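Local coordinates for protein transcriptional regulator (Enterococcus faecalis, PDB 3QFI) that is probably a transcriptional regulator of the LytR-CpsA-Psr family, with an alpha/beta fold built around a mixed central sheet, at residues T58-D63 with E97-P102. Numbering follows the deposited sequence.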
ATOM      1  N   THR A  58     -10.211   1.437   1.486  1.00 18.12           N
ATOM      2  CA  THR A  58      -9.714   1.252   0.137  1.00 13.76           C
ATOM      3  C   THR A  58      -8.195   1.143   0.136  1.00 23.08           C
ATOM      4  O   THR A  58      -7.487   2.078   0.533  1.00 34.38           O
ATOM      5  CB  THR A  58     -10.132   2.442  -0.728  1.00 16.44           C
ATOM      6  OG1 THR A  58     -11.487   2.794  -0.421  1.00 17.98           O
ATOM      7  CG2 THR A  58     -10.024   2.112  -2.193  1.00 15.81           C
ATOM      8  N   MET A  59      -7.711  -0.018  -0.300  1.00 20.64           N
ATOM      9  CA  MET A  59      -6.286  -0.307  -0.391  1.00 15.72           C
ATOM     10  C   MET A  59      -5.833   0.157  -1.761  1.00 15.90           C
ATOM     11  O   MET A  59      -6.608   0.170  -2.716  1.00 13.78           O
ATOM     12  CB  MET A  59      -6.029  -1.808  -0.245  1.00  7.94           C
ATOM     13  CG  MET A  59      -6.432  -2.388   1.104  1.00 17.37           C
ATOM     14  SD  MET A  59      -6.165  -4.191   1.167  1.00 12.34           S
ATOM     15  CE  MET A  59      -4.942  -4.308   2.461  1.00 23.53           C
ATOM     16  N   ILE A  60      -4.569   0.530  -1.856  1.00 21.04           N
ATOM     17  CA  ILE A  60      -4.041   1.028  -3.106  1.00 21.64           C
ATOM     18  C   ILE A  60      -2.583   0.631  -3.231  1.00 16.94           C
ATOM     19  O   ILE A  60      -1.729   1.118  -2.502  1.00 15.99           O
ATOM     20  CB  ILE A  60      -4.182   2.587  -3.172  1.00 25.91           C
ATOM     21  CG1 ILE A  60      -5.073   2.998  -4.334  1.00 24.24           C
ATOM     22  CG2 ILE A  60      -2.835   3.239  -3.357  1.00 36.24           C
ATOM     23  CD1 ILE A  60      -4.491   2.697  -5.697  1.00 14.55           C
ATOM     24  N   SER A  61      -2.314  -0.286  -4.144  1.00 16.44           N
ATOM     25  CA  SER A  61      -0.962  -0.735  -4.395  1.00  6.62           C
ATOM     26  C   SER A  61      -0.301   0.281  -5.312  1.00  9.44           C
ATOM     27  O   SER A  61      -0.922   0.742  -6.280  1.00  9.81           O
ATOM     28  CB  SER A  61      -0.976  -2.074  -5.120  1.00 11.24           C
ATOM     29  OG  SER A  61      -1.483  -3.114  -4.305  1.00 16.82           O
ATOM     30  N   LEU A  62       0.944   0.638  -5.017  1.00  6.91           N
ATOM     31  CA  LEU A  62       1.679   1.563  -5.878  1.00 10.24           C
ATOM     32  C   LEU A  62       2.848   0.804  -6.509  1.00  7.57           C
ATOM     33  O   LEU A  62       3.736   0.319  -5.806  1.00  9.93           O
ATOM     34  CB  LEU A  62       2.206   2.751  -5.070  1.00  7.83           C
ATOM     35  CG  LEU A  62       1.103   3.658  -4.518  1.00 17.46           C
ATOM     36  CD1 LEU A  62       1.650   4.580  -3.454  1.00  9.03           C
ATOM     37  CD2 LEU A  62       0.496   4.444  -5.665  1.00 10.71           C
ATOM     38  N   ASP A  63       2.835   0.687  -7.831  1.00 10.06           N
ATOM     39  CA  ASP A  63       3.907  -0.001  -8.548  1.00 14.02           C
ATOM     40  C   ASP A  63       5.197   0.804  -8.379  1.00 17.46           C
ATOM     41  O   ASP A  63       5.170   2.030  -8.419  1.00 21.42           O
ATOM     42  CB  ASP A  63       3.563  -0.125 -10.036  1.00 13.19           C
ATOM     43  CG  ASP A  63       4.568  -0.968 -10.803  1.00 24.90           C
ATOM     44  OD1 ASP A  63       5.766  -0.600 -10.870  1.00 24.62           O
ATOM     45  OD2 ASP A  63       4.157  -2.010 -11.353  1.00 33.77           O
ATOM     46  N   GLU A  97       1.706  13.694  -3.281  1.00  6.36           N
ATOM     47  CA  GLU A  97       1.568  14.490  -4.499  1.00  9.60           C
ATOM     48  C   GLU A  97       0.978  13.622  -5.612  1.00 11.76           C
ATOM     49  O   GLU A  97       0.194  14.093  -6.426  1.00 16.92           O
ATOM     50  CB  GLU A  97       2.929  15.046  -4.952  1.00  7.39           C
ATOM     51  CG  GLU A  97       3.396  16.322  -4.239  1.00 25.16           C
ATOM     52  CD  GLU A  97       2.486  17.533  -4.489  1.00 35.06           C
ATOM     53  OE1 GLU A  97       1.384  17.598  -3.893  1.00 39.51           O
ATOM     54  OE2 GLU A  97       2.875  18.420  -5.287  1.00 46.19           O
ATOM     55  N   LEU A  98       1.360  12.352  -5.638  1.00 10.44           N
ATOM     56  CA  LEU A  98       0.875  11.420  -6.646  1.00 11.36           C
ATOM     57  C   LEU A  98      -0.628  11.181  -6.524  1.00  3.27           C
ATOM     58  O   LEU A  98      -1.352  11.270  -7.500  1.00 11.90           O
ATOM     59  CB  LEU A  98       1.619  10.077  -6.530  1.00  9.71           C
ATOM     60  CG  LEU A  98       1.161   8.925  -7.444  1.00  4.44           C
ATOM     61  CD1 LEU A  98       1.221   9.365  -8.898  1.00  1.00           C
ATOM     62  CD2 LEU A  98       2.050   7.719  -7.233  1.00  2.57           C
ATOM     63  N   LEU A  99      -1.093  10.896  -5.317  1.00  5.64           N
ATOM     64  CA  LEU A  99      -2.504  10.625  -5.094  1.00  8.16           C
ATOM     65  C   LEU A  99      -3.298  11.880  -4.767  1.00  7.18           C
ATOM     66  O   LEU A  99      -4.510  11.832  -4.584  1.00 11.43           O
ATOM     67  CB  LEU A  99      -2.660   9.621  -3.955  1.00 17.40           C
ATOM     68  CG  LEU A  99      -1.823   8.360  -4.136  1.00 20.11           C
ATOM     69  CD1 LEU A  99      -1.978   7.482  -2.905  1.00 19.62           C
ATOM     70  CD2 LEU A  99      -2.253   7.620  -5.401  1.00  1.04           C
ATOM     71  N   ASP A 100      -2.606  13.002  -4.693  1.00 14.52           N
ATOM     72  CA  ASP A 100      -3.230  14.269  -4.363  1.00 16.26           C
ATOM     73  C   ASP A 100      -4.093  14.137  -3.124  1.00 13.82           C
ATOM     74  O   ASP A 100      -5.227  14.621  -3.091  1.00 12.54           O
ATOM     75  CB  ASP A 100      -4.081  14.803  -5.516  1.00 18.27           C
ATOM     76  CG  ASP A 100      -4.567  16.227  -5.257  1.00 29.68           C
ATOM     77  OD1 ASP A 100      -3.732  17.081  -4.885  1.00 32.90           O
ATOM     78  OD2 ASP A 100      -5.774  16.491  -5.422  1.00 25.78           O
ATOM     79  N   ILE A 101      -3.557  13.470  -2.108  1.00 11.38           N
ATOM     80  CA  ILE A 101      -4.269  13.305  -0.853  1.00  7.56           C
ATOM     81  C   ILE A 101      -3.325  13.445   0.314  1.00  7.97           C
ATOM     82  O   ILE A 101      -2.118  13.386   0.169  1.00 13.66           O
ATOM     83  CB  ILE A 101      -4.963  11.907  -0.706  1.00 17.43           C
ATOM     84  CG1 ILE A 101      -3.932  10.785  -0.827  1.00 11.04           C
ATOM     85  CG2 ILE A 101      -6.065  11.747  -1.745  1.00 17.73           C
ATOM     86  CD1 ILE A 101      -4.474   9.442  -0.371  1.00 11.52           C
ATOM     87  N   PRO A 102      -3.871  13.675   1.503  1.00  8.01           N
ATOM     88  CA  PRO A 102      -2.951  13.792   2.632  1.00 12.02           C
ATOM     89  C   PRO A 102      -2.715  12.385   3.209  1.00 16.78           C
ATOM     90  O   PRO A 102      -3.624  11.549   3.223  1.00  5.85           O
ATOM     91  CB  PRO A 102      -3.704  14.708   3.596  1.00 12.52           C
ATOM     92  CG  PRO A 102      -5.133  14.292   3.379  1.00  1.00           C
ATOM     93  CD  PRO A 102      -5.213  14.174   1.856  1.00 15.62           C
TER
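Leu62 and Leu98 meet with different first torsions: in Leu62 CG lies anti to the carbonyl carbon and beside the backbone N (chi1 -66°), whereas in Leu98 it lies anti to the backbone N (chi1 175°). The two side chains slide past one another in opposite directions and touch through single methyl branches, Leu62 CD2 standing 3.9 Å from Leu98 CD2. The same Leu62 methyl also serves the next residue along, with Leu99 CD2 4.2 Å away, so that it is shared between two consecutive leucines. The other branch of Leu99, CD1, lies 4.4 Å from CG2 of Ile60, two residues before Leu62. These contacts are wholly apolar, and no hydrogen bond links the two segments; the backbones stay well apart, with Ile60 CA 9.9 Å from Leu99 CA. Within the LytR-CpsA-Psr fold this is packing of a helix end against a mixed beta-sheet: Ile60 and Leu62, two residues apart on strand 56-62, present their side chains to Leu98 and Leu99, near the C-terminal end of helix 80-98. The intervening Ser61 belongs to the other face of the sheet, where its OG is hydrogen-bonded to Arg174 of helix 166-184. All four touching residues are buried. Val47 of the adjacent strand 44-51 touches both Ile60 and Leu99, while Leu79 and Leu232 pack on Leu62. Past Leu99 the chain leaves helical geometry at Asp100, whose positive phi (50°) redirects the backbone; Asp100 takes its partners from other parts of the chain, where OD2 is hydrogen-bonded to His268 ND1, and Ile101 goes on to pack against Leu259 of helix 249-262.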